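Local structure of glutathione S-transferase 2 (Onchocerca volvulus, 1TU7) at residues L21-D25 with I147-Y152; S43-F47 with Q59-S63; Y86-F90 with L141-D145; K113-I117 with H161-D165; L125-E129 with L169-L175. The protein catalyses the conjugation of glutathione to electrophilic substrates as a Pi-class homodimer and appears to play a central role in the parasite's detoxification system. The contacts are given in a common frame with arbitrary orientation. Numbering follows the deposited sequence.

In the fold
From the N terminus, interaction 1 opens on helix 15-23 and closes at the start of helix 149-164, joining the thioredoxin-like N-terminal domain to the helical C-terminal domain. Its span encloses two shorter closures: interaction 2, which ties the 43-47 loop to strand 58-61 beside glutathione, and then interaction 3, which fixes the 141-145 turn to helix 81-107. Interaction 4 opens on helix 109-132 within the spans of interactions 1 and 3 but closes at 161-165, so it crosses both. Interaction 5, from 125-129 to 169-175, crosses 1, 3 and 4. Interactions 3 and 5 touch through Phe90 and Phe128, and interactions 1 and 3 touch through Asp151 and Ile142.

Interaction 1. Residues L21-D25 with I147-Y152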
# COMPACT_ATOMS: atom_id res chain seq x y z
N LEU A 21 10.76 13.78 7.46
CA LEU A 21 12.12 13.99 7.93
C LEU A 21 12.34 15.47 8.18
O LEU A 21 12.89 15.86 9.19
CB LEU A 21 13.09 13.42 6.91
CG LEU A 21 13.07 11.91 6.72
CD1 LEU A 21 13.79 11.51 5.48
CD2 LEU A 21 13.70 11.21 7.93
N VAL A 22 11.88 16.30 7.27
CA VAL A 22 12.06 17.75 7.40
C VAL A 22 11.30 18.24 8.63
O VAL A 22 11.85 18.97 9.44
CB VAL A 22 11.59 18.49 6.15
CG1 VAL A 22 11.47 19.96 6.42
CG2 VAL A 22 12.58 18.27 5.00
N ASP A 23 10.05 17.86 8.79
CA ASP A 23 9.24 18.36 9.88
C ASP A 23 9.73 17.90 11.23
O ASP A 23 9.67 18.64 12.22
CB ASP A 23 7.79 17.94 9.70
CG ASP A 23 6.88 18.58 10.72
OD1 ASP A 23 6.28 17.82 11.52
OD2 ASP A 23 6.73 19.81 10.74
N GLN A 24 10.21 16.66 11.30
CA GLN A 24 10.75 16.08 12.53
C GLN A 24 12.20 16.49 12.78
O GLN A 24 12.76 16.12 13.81
CB GLN A 24 10.61 14.56 12.50
CG GLN A 24 9.18 14.06 12.65
CD GLN A 24 8.50 14.63 13.86
OE1 GLN A 24 9.05 14.54 14.95
NE2 GLN A 24 7.37 15.28 13.66
N ASP A 25 12.77 17.27 11.86
CA ASP A 25 14.16 17.72 11.92
C ASP A 25 15.15 16.59 12.03
O ASP A 25 16.14 16.65 12.78
CB ASP A 25 14.34 18.75 13.05
CG ASP A 25 15.45 19.69 12.76
OD1 ASP A 25 16.00 20.26 13.73
OD2 ASP A 25 15.82 19.95 11.60
N ILE A 147 0.86 14.61 15.84
CA ILE A 147 1.19 14.33 14.47
C ILE A 147 1.52 12.86 14.27
O ILE A 147 2.02 12.18 15.17
CB ILE A 147 2.34 15.26 14.01
CG1 ILE A 147 2.44 15.24 12.46
CG2 ILE A 147 3.68 14.92 14.71
CD1 ILE A 147 2.55 16.55 11.83
N SER A 148 1.21 12.39 13.08
CA SER A 148 1.51 11.02 12.67
C SER A 148 2.00 11.01 11.25
O SER A 148 1.88 12.01 10.53
CB SER A 148 0.27 10.13 12.78
OG SER A 148 -0.74 10.54 11.86
N TYR A 149 2.50 9.87 10.79
CA TYR A 149 3.04 9.84 9.45
C TYR A 149 1.98 10.15 8.40
O TYR A 149 2.30 10.70 7.34
CB TYR A 149 3.73 8.53 9.13
CG TYR A 149 2.87 7.30 9.05
CD1 TYR A 149 2.35 6.87 7.84
CD2 TYR A 149 2.61 6.52 10.18
CE1 TYR A 149 1.58 5.74 7.74
CE2 TYR A 149 1.87 5.34 10.07
CZ TYR A 149 1.35 4.96 8.85
OH TYR A 149 0.63 3.78 8.76
N ALA A 150 0.73 9.79 8.68
CA ALA A 150 -0.33 9.97 7.71
C ALA A 150 -0.58 11.44 7.42
O ALA A 150 -0.98 11.77 6.32
CB ALA A 150 -1.62 9.28 8.16
N ASP A 151 -0.31 12.32 8.38
CA ASP A 151 -0.46 13.75 8.14
C ASP A 151 0.39 14.24 6.98
O ASP A 151 -0.06 15.06 6.17
CB ASP A 151 -0.12 14.55 9.39
CG ASP A 151 -1.10 14.34 10.49
OD1 ASP A 151 -2.32 14.53 10.27
OD2 ASP A 151 -0.69 14.02 11.62
N TYR A 152 1.61 13.74 6.86
CA TYR A 152 2.48 14.18 5.77
C TYR A 152 1.98 13.71 4.42
O TYR A 152 2.06 14.42 3.44
CB TYR A 152 3.93 13.71 5.99
CG TYR A 152 4.48 14.15 7.34
CD1 TYR A 152 4.79 13.19 8.33
CD2 TYR A 152 4.65 15.48 7.66
CE1 TYR A 152 5.28 13.58 9.54
CE2 TYR A 152 5.14 15.87 8.89
CZ TYR A 152 5.43 14.92 9.81
OH TYR A 152 5.92 15.32 11.04
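The contact spans the two domains of the glutathione transferase fold, with the end of helix 15-23 in the N-terminal domain facing the start of helix 149-164 in the C-terminal domain. The backbones stay well apart, the CA atoms of Asp23 and Tyr152 lying 8.9 Å from each other, so side chains must bridge the gap. The CA-to-CB bond of Leu21 points away from 147-152, and its side chain touches Phe28 and Leu70 of its own domain. Asp23 directs its CB toward Tyr152 and its OD1 accepts a hydrogen bond from Tyr152 OH at 2.6 Å; Asp23 OD1 also approaches Ile147 CD1 to 4.0 Å. The same OD1 forms a salt bridge with Arg185, which places a charge of the C-terminal domain beside it. Gln24 starts sideways, but its m,m side chain folds over to donate from NE2 to Tyr152 OH at 3.0 Å, with a nearly straight angle of 172°; this amide nitrogen sits at the edge of the tyrosine ring. Gln24 NE2 and Ile147 CG2 approach to 3.9 Å. Asp25, at positive phi (56°), ends the helix in a Schellman motif. One phenol hydroxyl thus donates to a carboxylate and accepts from an amide; with only 154 Å² buried, the chemistry implies an interdomain contact specified by hydrogen-bond direction more than by apolar area.

Interaction 2. Residues S43-F47 with Q59-S63; sequences SQFQF and QIVQS. With GSH (glutathione), chain C.
The loop 43-47 has no regular structure and runs beside the edge strand 58-61 in nearly the same direction, the CA 44-47 and 59-62 vectors being 26° apart; the CA atoms of Gln46 and Val61 are closest, at 6.9 Å. Phe45 is extended (phi/psi -105/139°), and Gln46 (-60/-32°) points its CB toward the strand, its side chain lying against Gln59 and Val61. Gln59 (chi1 and chi2 both t) reaches across to donate from NE2 to Gln44 O at 2.9 Å, angle 164°; NE2 also lies 3.4 Å from Phe45 CD2. The CB of Ile60 points away from the loop; its side chain packs on Ile66 and His69 of helix 63-73. Val61 (m) points at the loop: CG1 is 4.1 Å from Phe45 CD2, at the ring edge, and CG2 is 3.9 Å from Phe47 CD1. Both phenylalanines adopt chi1 m. Gln62, at phi/psi 81/108°, takes the N-cap position before helix 63-73. Ser63 donates from N to glutathione O12 (2.9 Å) and from OG to glutathione O11 (2.6 Å), both on the gamma-glutamyl alpha-carboxylate. Phe47 meets Phe128 of the second subunit edge-to-face and packs on Gly93 of that same subunit, consistent with the lock-and-key aromatic of Pi-class dimers. The chemistry implies a loop held to the strand by one side-chain-to-backbone hydrogen bond and Val61's apolar contacts, next to a helix start whose donors take the ligand's carboxylate.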
# COMPACT_ATOMS: atom_id res chain seq x y z
N SER A 43 19.64 -2.68 -9.85
CA SER A 43 19.73 -4.00 -9.22
C SER A 43 20.08 -3.96 -7.74
O SER A 43 19.89 -4.94 -7.02
CB SER A 43 20.74 -4.90 -9.97
OG SER A 43 22.04 -4.45 -9.75
N GLN A 44 20.57 -2.81 -7.26
CA GLN A 44 20.88 -2.64 -5.85
C GLN A 44 19.64 -2.55 -4.95
O GLN A 44 19.78 -2.65 -3.74
CB GLN A 44 21.67 -1.37 -5.65
CG GLN A 44 23.00 -1.40 -6.40
CD GLN A 44 23.83 -0.17 -6.15
OE1 GLN A 44 23.57 0.58 -5.21
NE2 GLN A 44 24.84 0.03 -6.98
N PHE A 45 18.48 -2.35 -5.55
CA PHE A 45 17.21 -2.15 -4.82
C PHE A 45 16.39 -3.41 -4.93
O PHE A 45 16.33 -4.00 -5.98
CB PHE A 45 16.51 -0.92 -5.38
CG PHE A 45 17.39 0.28 -5.27
CD1 PHE A 45 18.13 0.70 -6.36
CD2 PHE A 45 17.61 0.89 -4.06
CE1 PHE A 45 19.03 1.76 -6.26
CE2 PHE A 45 18.48 1.96 -3.94
CZ PHE A 45 19.20 2.39 -5.04
N GLN A 46 15.75 -3.79 -3.82
CA GLN A 46 15.12 -5.09 -3.70
C GLN A 46 14.01 -5.37 -4.73
O GLN A 46 13.81 -6.51 -5.11
CB GLN A 46 14.62 -5.29 -2.27
CG GLN A 46 15.73 -5.37 -1.23
CD GLN A 46 16.01 -4.07 -0.46
OE1 GLN A 46 16.24 -4.09 0.78
NE2 GLN A 46 16.04 -2.98 -1.18
N PHE A 47 13.28 -4.34 -5.16
CA PHE A 47 12.32 -4.46 -6.25
C PHE A 47 12.70 -3.67 -7.50
O PHE A 47 11.88 -3.45 -8.36
CB PHE A 47 10.90 -4.11 -5.77
CG PHE A 47 10.44 -4.99 -4.66
CD1 PHE A 47 10.38 -4.55 -3.34
CD2 PHE A 47 10.13 -6.30 -4.93
CE1 PHE A 47 9.98 -5.42 -2.35
CE2 PHE A 47 9.72 -7.14 -4.02
CZ PHE A 47 9.70 -6.73 -2.69
N GLN A 59 18.80 -1.07 4.54
CA GLN A 59 18.32 -0.61 3.28
C GLN A 59 16.85 -0.99 3.14
O GLN A 59 16.49 -2.18 3.05
CB GLN A 59 19.14 -1.20 2.13
CG GLN A 59 18.70 -0.69 0.78
CD GLN A 59 19.21 -1.46 -0.43
OE1 GLN A 59 19.53 -2.64 -0.32
NE2 GLN A 59 19.19 -0.83 -1.59
N ILE A 60 15.98 0.04 3.12
CA ILE A 60 14.54 -0.15 3.13
C ILE A 60 13.93 0.47 1.88
O ILE A 60 13.99 1.69 1.69
CB ILE A 60 13.93 0.50 4.37
CG1 ILE A 60 14.67 0.07 5.63
CG2 ILE A 60 12.46 0.12 4.45
CD1 ILE A 60 14.35 0.93 6.82
N VAL A 61 13.36 -0.34 1.00
CA VAL A 61 12.54 0.16 -0.07
C VAL A 61 11.05 0.00 0.31
O VAL A 61 10.75 -0.50 1.40
CB VAL A 61 12.87 -0.50 -1.44
CG1 VAL A 61 14.28 -0.15 -1.86
CG2 VAL A 61 12.67 -2.02 -1.44
N GLN A 62 10.18 0.50 -0.57
CA GLN A 62 8.72 0.56 -0.41
C GLN A 62 8.34 1.74 0.45
O GLN A 62 8.52 1.74 1.66
CB GLN A 62 8.11 -0.75 0.09
CG GLN A 62 8.18 -1.86 -0.94
CD GLN A 62 7.25 -1.72 -2.12
OE1 GLN A 62 7.37 -2.47 -3.12
NE2 GLN A 62 6.35 -0.80 -2.04
N SER A 63 7.77 2.75 -0.20
CA SER A 63 7.47 4.00 0.46
C SER A 63 6.64 3.82 1.71
O SER A 63 6.90 4.48 2.70
CB SER A 63 6.78 4.97 -0.49
OG SER A 63 5.52 4.49 -0.95
N1 GSH C . 5.07 0.44 -4.25
CA1 GSH C . 6.21 1.22 -4.55
C1 GSH C . 6.57 2.15 -3.47
O11 GSH C . 5.51 2.70 -2.85
O12 GSH C . 7.72 2.57 -3.08
CB1 GSH C . 6.41 1.81 -5.88
CG1 GSH C . 7.80 2.22 -6.27
CD1 GSH C . 7.82 2.77 -7.69
OE1 GSH C . 6.72 2.62 -8.47
N2 GSH C . 8.90 3.40 -8.09
CA2 GSH C . 9.02 4.04 -9.40
C2 GSH C . 10.36 3.71 -9.95
O2 GSH C . 11.42 3.44 -9.11
CB2 GSH C . 8.94 5.55 -9.28
SG2 GSH C . 7.25 6.10 -8.95
N3 GSH C . 10.52 3.66 -11.26
CA3 GSH C . 11.84 3.36 -11.76
C3 GSH C . 11.83 2.10 -12.57
O31 GSH C . 11.00 1.10 -12.37
O32 GSH C . 12.79 2.01 -13.58

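Interaction 3. Residues Y86-F90 with L141-D145; sequences YIDMF and LILGD
One face of helix 81-107, presented by Tyr86, Ile87 and Phe90, forms a hollow into which a tight turn inserts its two central residues, Ile142 and Leu143. The turn is type I from Leu141 to Gly144, closed by Gly144 N to Leu141 O at 2.9 Å, with the reciprocal bond Leu141 N to Gly144 O also at 2.9 Å. Ile87 and Ile142 have the nearest CA atoms, 7.2 Å apart. Ile142 (m,t) is the main bump: its CD1 stands over the face of Phe90 (chi1 t), 4.0 Å from the ring centroid and 15° off the normal, a CH-pi contact. Its CG2 reaches Tyr86 CE1 at 3.7 Å, Phe90 CD1 at 3.9 Å and CG2 of Ile87 (p,t) at 4.1 Å. The arrangement belongs to the all-helical C-terminal domain, where this turn precedes helix 149-164; Ile142 N is also hydrogen-bonded to Asp151 on that helix. Leu143 starts sideways and bends its tip inward, filling the next notch, with CG 3.6 Å from Ile87 CG2 and CD2 3.9 Å from Tyr86 CD1, at the ring edge. Gly144 leaves the turn at phi/psi 105/-111°, where a CB would collide with the preceding carbonyl oxygen. A water links the two segments, accepting from Tyr86 OH at 2.7 Å and donating to Ile142 O at 2.7 Å.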
# COMPACT_ATOMS: atom_id res chain seq x y z
N TYR A 86 -5.85 3.18 12.45
CA TYR A 86 -6.55 4.30 11.83
C TYR A 86 -5.67 5.11 10.90
O TYR A 86 -6.05 5.40 9.75
CB TYR A 86 -7.14 5.21 12.92
CG TYR A 86 -7.85 6.41 12.32
CD1 TYR A 86 -7.40 7.67 12.52
CD2 TYR A 86 -8.99 6.25 11.56
CE1 TYR A 86 -8.03 8.76 12.00
CE2 TYR A 86 -9.65 7.35 11.03
CZ TYR A 86 -9.17 8.59 11.26
OH TYR A 86 -9.82 9.70 10.73
N ILE A 87 -4.48 5.47 11.35
CA ILE A 87 -3.61 6.25 10.50
C ILE A 87 -3.16 5.48 9.28
O ILE A 87 -2.97 6.06 8.23
CB ILE A 87 -2.42 6.84 11.26
CG1 ILE A 87 -1.47 5.76 11.81
CG2 ILE A 87 -2.94 7.82 12.29
CD1 ILE A 87 -0.31 6.31 12.62
N ASP A 88 -2.98 4.17 9.41
CA ASP A 88 -2.62 3.31 8.29
C ASP A 88 -3.74 3.29 7.29
O ASP A 88 -3.56 3.54 6.10
CB ASP A 88 -2.33 1.93 8.85
CG ASP A 88 -1.80 0.95 7.89
OD1 ASP A 88 -1.65 1.26 6.68
OD2 ASP A 88 -1.50 -0.20 8.33
N MET A 89 -4.94 3.03 7.79
CA MET A 89 -6.12 3.02 6.94
C MET A 89 -6.25 4.36 6.19
O MET A 89 -6.51 4.40 4.99
CB MET A 89 -7.35 2.76 7.81
CG MET A 89 -8.64 2.69 7.06
SD MET A 89 -10.06 2.52 8.20
CE MET A 89 -10.55 4.18 8.34
N PHE A 90 -6.08 5.46 6.90
CA PHE A 90 -6.18 6.80 6.32
C PHE A 90 -5.11 6.98 5.23
O PHE A 90 -5.41 7.40 4.11
CB PHE A 90 -6.03 7.86 7.42
CG PHE A 90 -6.67 9.20 7.10
CD1 PHE A 90 -7.66 9.70 7.91
CD2 PHE A 90 -6.28 9.95 6.03
CE1 PHE A 90 -8.29 10.86 7.62
CE2 PHE A 90 -6.92 11.16 5.77
CZ PHE A 90 -7.93 11.59 6.57
N LEU A 141 -5.04 17.66 13.52
CA LEU A 141 -4.35 16.67 12.69
C LEU A 141 -5.15 15.38 12.62
O LEU A 141 -6.23 15.23 13.22
CB LEU A 141 -2.94 16.43 13.23
CG LEU A 141 -2.09 17.72 13.38
CD1 LEU A 141 -0.79 17.46 14.16
CD2 LEU A 141 -1.84 18.33 12.02
N ILE A 142 -4.64 14.37 11.91
CA ILE A 142 -5.43 13.16 11.72
C ILE A 142 -5.78 12.49 13.04
O ILE A 142 -6.89 12.02 13.20
CB ILE A 142 -4.71 12.23 10.71
CG1 ILE A 142 -4.86 12.79 9.29
CG2 ILE A 142 -5.27 10.82 10.75
CD1 ILE A 142 -3.95 12.15 8.29
N LEU A 143 -4.86 12.47 13.99
CA LEU A 143 -5.16 11.85 15.29
C LEU A 143 -5.68 12.84 16.32
O LEU A 143 -5.95 12.46 17.46
CB LEU A 143 -3.93 11.13 15.86
CG LEU A 143 -3.60 9.82 15.15
CD1 LEU A 143 -2.32 9.20 15.76
CD2 LEU A 143 -4.80 8.85 15.21
N GLY A 144 -5.85 14.10 15.91
CA GLY A 144 -6.17 15.18 16.83
C GLY A 144 -4.98 16.08 17.10
O GLY A 144 -4.54 16.81 16.22
N ASP A 145 -4.43 16.05 18.31
CA ASP A 145 -3.35 16.97 18.67
C ASP A 145 -1.94 16.51 18.31
O ASP A 145 -1.01 17.29 18.39
CB ASP A 145 -3.40 17.24 20.18
CG ASP A 145 -4.53 18.12 20.57
OD1 ASP A 145 -4.70 18.30 21.80
OD2 ASP A 145 -5.27 18.69 19.73
O HOH W 1 -9.10 12.10 11.67

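Interaction 4. Residues K113-I117 with H161-D165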
# COMPACT_ATOMS: atom_id res chain seq x y z
N LYS A 113 -7.57 15.40 -17.56
CA LYS A 113 -7.36 16.31 -16.45
C LYS A 113 -8.67 16.99 -16.06
O LYS A 113 -9.04 17.02 -14.90
CB LYS A 113 -6.32 17.35 -16.83
CG LYS A 113 -6.05 18.37 -15.75
CD LYS A 113 -5.12 19.42 -16.29
CE LYS A 113 -5.00 20.60 -15.38
NZ LYS A 113 -4.10 21.61 -16.00
N ASP A 114 -9.38 17.53 -17.02
CA ASP A 114 -10.54 18.32 -16.67
C ASP A 114 -11.70 17.50 -16.11
O ASP A 114 -12.29 17.90 -15.12
CB ASP A 114 -10.93 19.26 -17.82
CG ASP A 114 -9.96 20.44 -17.95
OD1 ASP A 114 -9.29 20.79 -16.94
OD2 ASP A 114 -9.79 21.12 -18.99
N PRO A 115 -11.99 16.33 -16.70
CA PRO A 115 -12.95 15.38 -16.12
C PRO A 115 -12.53 14.90 -14.74
O PRO A 115 -13.36 14.69 -13.88
CB PRO A 115 -12.94 14.21 -17.12
CG PRO A 115 -12.48 14.81 -18.38
CD PRO A 115 -11.53 15.88 -18.02
N TYR A 116 -11.24 14.70 -14.53
CA TYR A 116 -10.78 14.28 -13.21
C TYR A 116 -11.10 15.36 -12.18
O TYR A 116 -11.71 15.10 -11.13
CB TYR A 116 -9.29 14.07 -13.26
CG TYR A 116 -8.65 13.67 -11.93
CD1 TYR A 116 -7.97 14.60 -11.17
CD2 TYR A 116 -8.71 12.37 -11.48
CE1 TYR A 116 -7.36 14.23 -9.94
CE2 TYR A 116 -8.12 11.98 -10.27
CZ TYR A 116 -7.43 12.93 -9.53
OH TYR A 116 -6.86 12.53 -8.35
N ILE A 117 -10.71 16.58 -12.48
CA ILE A 117 -10.98 17.74 -11.63
C ILE A 117 -12.47 17.92 -11.34
O ILE A 117 -12.85 18.17 -10.20
CB ILE A 117 -10.37 19.00 -12.25
CG1 ILE A 117 -8.84 18.94 -12.19
CG2 ILE A 117 -10.92 20.28 -11.62
CD1 ILE A 117 -8.18 20.05 -12.95
N HIS A 161 -2.84 18.31 -5.37
CA HIS A 161 -4.14 18.54 -6.01
C HIS A 161 -4.49 20.02 -6.10
O HIS A 161 -5.19 20.40 -7.03
CB HIS A 161 -5.24 17.71 -5.37
CG HIS A 161 -5.15 16.26 -5.74
ND1 HIS A 161 -5.90 15.67 -6.73
CD2 HIS A 161 -4.29 15.31 -5.31
CE1 HIS A 161 -5.55 14.40 -6.85
NE2 HIS A 161 -4.57 14.16 -6.01
N GLN A 162 -4.00 20.86 -5.19
CA GLN A 162 -4.20 22.30 -5.31
C GLN A 162 -3.36 22.88 -6.42
O GLN A 162 -3.73 23.87 -7.01
CB GLN A 162 -3.89 23.00 -4.01
CG GLN A 162 -4.93 22.83 -2.96
CD GLN A 162 -4.84 23.92 -1.91
OE1 GLN A 162 -3.73 24.34 -1.51
NE2 GLN A 162 -5.97 24.39 -1.47
N ILE A 163 -2.21 22.28 -6.70
CA ILE A 163 -1.44 22.68 -7.86
C ILE A 163 -2.27 22.35 -9.12
O ILE A 163 -2.34 23.16 -10.06
CB ILE A 163 -0.10 21.98 -7.91
CG1 ILE A 163 0.80 22.46 -6.78
CG2 ILE A 163 0.61 22.28 -9.25
CD1 ILE A 163 2.00 21.68 -6.58
N LEU A 164 -2.88 21.17 -9.14
CA LEU A 164 -3.66 20.71 -10.28
C LEU A 164 -4.90 21.58 -10.50
O LEU A 164 -5.20 21.98 -11.65
CB LEU A 164 -4.09 19.25 -10.09
CG LEU A 164 -4.75 18.62 -11.32
CD1 LEU A 164 -3.75 18.31 -12.37
CD2 LEU A 164 -5.51 17.36 -10.88
N ASP A 165 -5.59 21.87 -9.41
CA ASP A 165 -6.84 22.62 -9.39
C ASP A 165 -6.78 23.52 -8.16
O ASP A 165 -7.09 23.07 -7.05
CB ASP A 165 -8.02 21.68 -9.29
CG ASP A 165 -9.32 22.40 -9.04
OD1 ASP A 165 -9.35 23.64 -9.26
OD2 ASP A 165 -10.33 21.81 -8.60
O HOH W 2 -3.71 23.01 -13.67
O HOH W 3 -11.76 19.49 -8.03
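Two helices of the glutathione transferase C-terminal domain meet here: helix 109-132, kinked around Pro115, and the end of helix 149-164, which Asp165 leaves at phi/psi -141/95°. The CA atoms of Ile117 and Asp165 are the nearest, 6.8 Å apart, and 296 Å² is buried. Apolar contact centres on Leu164, whose CB points at the opposing helix. Its CD2 lies 3.7 Å from Tyr116 CD1, at the edge of the ring, and 3.9 Å from Ile117 CG1, so the leucine tip is shared between two neighbouring side chains; its CD1 also lies 4.0 Å from the aliphatic Lys113 CE. Met104 of helix 81-107 touches both Tyr116 and Leu164. The aromatic component is a rim-to-rim pair, with Tyr116 and His161 centroids 5.8 Å apart and planes at 32°, neither ring over the other's face. His161 NE2 is hydrogen-bonded to Glu157, one turn back on its own helix. The polar links between the segments are made by water. The fully extended Lys113 (t at all four chi angles) donates from NZ to a water at 2.7 Å, which donates to Leu164 O at 2.7 Å; NZ also bonds to Tyr109 OH. Asp165 OD1 bonds to His167 N, while a second water donates to Asp165 OD2 and to Ile117 O, at 2.8 Å each.

Interaction 5. Residues L125-E129 with L169-L175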
# COMPACT_ATOMS: atom_id res chain seq x y z
N LEU A 125 -12.21 13.70 -2.49
CA LEU A 125 -11.90 14.57 -1.38
C LEU A 125 -12.96 14.53 -0.31
O LEU A 125 -12.66 14.63 0.87
CB LEU A 125 -11.71 16.01 -1.85
CG LEU A 125 -10.51 16.27 -2.74
CD1 LEU A 125 -10.51 17.69 -3.28
CD2 LEU A 125 -9.17 16.03 -1.98
N ALA A 126 -14.21 14.38 -0.73
CA ALA A 126 -15.30 14.31 0.23
C ALA A 126 -15.11 13.18 1.21
O ALA A 126 -15.46 13.30 2.39
CB ALA A 126 -16.62 14.17 -0.49
N LYS A 127 -14.55 12.06 0.75
CA LYS A 127 -14.32 10.93 1.63
C LYS A 127 -13.34 11.33 2.73
O LYS A 127 -13.49 10.95 3.88
CB LYS A 127 -13.77 9.74 0.84
CG LYS A 127 -14.79 9.12 -0.07
CD LYS A 127 -14.17 8.21 -1.14
CE LYS A 127 -15.25 7.61 -2.03
NZ LYS A 127 -14.68 6.64 -3.02
N PHE A 128 -12.30 12.06 2.36
CA PHE A 128 -11.32 12.56 3.34
C PHE A 128 -11.87 13.62 4.30
O PHE A 128 -11.51 13.62 5.47
CB PHE A 128 -10.07 13.08 2.67
CG PHE A 128 -9.32 12.05 1.94
CD1 PHE A 128 -9.30 12.02 0.58
CD2 PHE A 128 -8.66 11.05 2.65
CE1 PHE A 128 -8.59 11.03 -0.08
CE2 PHE A 128 -7.96 10.08 2.00
CZ PHE A 128 -7.95 10.07 0.64
N GLU A 129 -12.67 14.54 3.78
CA GLU A 129 -13.27 15.57 4.59
C GLU A 129 -14.11 14.91 5.69
O GLU A 129 -14.08 15.34 6.84
CB GLU A 129 -14.11 16.48 3.70
CG GLU A 129 -14.85 17.61 4.41
CD GLU A 129 -13.99 18.79 4.77
OE1 GLU A 129 -14.50 19.70 5.46
OE2 GLU A 129 -12.82 18.87 4.36
N LEU A 169 -10.18 22.60 -2.91
CA LEU A 169 -10.53 22.53 -1.49
C LEU A 169 -11.53 23.58 -1.05
O LEU A 169 -11.85 23.67 0.16
CB LEU A 169 -9.29 22.61 -0.61
CG LEU A 169 -8.20 21.57 -0.89
CD1 LEU A 169 -7.10 21.63 0.20
CD2 LEU A 169 -8.77 20.16 -1.05
N ASP A 170 -12.07 24.34 -2.01
CA ASP A 170 -13.04 25.40 -1.71
C ASP A 170 -14.19 24.86 -0.89
O ASP A 170 -14.63 25.50 0.08
CB ASP A 170 -13.60 25.97 -3.02
CG ASP A 170 -12.71 27.02 -3.67
OD1 ASP A 170 -11.61 27.33 -3.14
OD2 ASP A 170 -13.03 27.57 -4.74
N LYS A 171 -14.71 23.69 -1.27
CA LYS A 171 -15.88 23.10 -0.63
C LYS A 171 -15.56 22.14 0.51
O LYS A 171 -16.46 21.50 1.07
CB LYS A 171 -16.73 22.40 -1.69
CG LYS A 171 -17.20 23.33 -2.80
CD LYS A 171 -18.26 22.67 -3.69
CE LYS A 171 -18.73 23.60 -4.80
NZ LYS A 171 -18.37 25.03 -4.54
N PHE A 172 -14.28 22.06 0.90
CA PHE A 172 -13.84 21.11 1.92
C PHE A 172 -13.05 21.84 2.99
O PHE A 172 -11.85 21.89 2.97
CB PHE A 172 -13.00 20.01 1.25
CG PHE A 172 -13.73 19.30 0.17
CD1 PHE A 172 -13.38 19.48 -1.15
CD2 PHE A 172 -14.82 18.48 0.46
CE1 PHE A 172 -14.08 18.83 -2.16
CE2 PHE A 172 -15.53 17.85 -0.53
CZ PHE A 172 -15.16 18.01 -1.84
N PRO A 173 -13.75 22.48 3.90
CA PRO A 173 -13.08 23.37 4.85
C PRO A 173 -12.13 22.69 5.83
O PRO A 173 -11.11 23.28 6.20
CB PRO A 173 -14.27 24.05 5.57
CG PRO A 173 -15.40 23.11 5.37
CD PRO A 173 -15.21 22.45 4.07
N LEU A 174 -12.45 21.49 6.28
CA LEU A 174 -11.51 20.78 7.17
C LEU A 174 -10.21 20.46 6.42
O LEU A 174 -9.13 20.66 6.95
CB LEU A 174 -12.11 19.51 7.74
CG LEU A 174 -13.38 19.66 8.59
CD1 LEU A 174 -13.91 18.31 9.02
CD2 LEU A 174 -13.12 20.52 9.78
N LEU A 175 -10.31 20.03 5.18
CA LEU A 175 -9.12 19.75 4.40
C LEU A 175 -8.33 20.99 4.09
O LEU A 175 -7.10 20.99 4.14
CB LEU A 175 -9.47 19.03 3.12
CG LEU A 175 -10.06 17.64 3.26
CD1 LEU A 175 -10.45 17.07 1.90
CD2 LEU A 175 -9.10 16.72 3.97
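Residues 125-129 are regular alpha helix within 109-132, with Glu129 N bonded to Leu125 O at 2.9 Å. The other segment makes a type I turn from Leu169 to Phe172, places Phe172 at the N-cap position and begins helix 173-183 at Pro173; the CA atoms of Glu129 and Leu175 come within 5.9 Å. Phe172 lays its ring against the helix: Leu125 CB stands over one face, 3.9 Å from the centroid and 20° off the normal, a CH-pi contact, while Ala126 CB reaches CE2 of the Phe172 ring at 3.8 Å. Leu125 CD1 meets Leu169 CD2 at 3.8 Å, and Phe128 CB meets Leu175 CD2 at 4.0 Å. Leu158 of helix 149-164 touches both Leu125 and Leu169, extending this apolar layer. Glu129 (t,p) bends its carboxylate over the new helix start. Its OE1 accepts from Leu174 N at 2.8 Å and its OE2 from Leu175 N at 2.9 Å, whereas Pro173 has no amide hydrogen to offer. A negative group from one helix thus takes up two first-turn amides of another, where the helix dipole is positive, which implies a charge-matched junction inside the C-terminal domain, flanked by the apolar contacts.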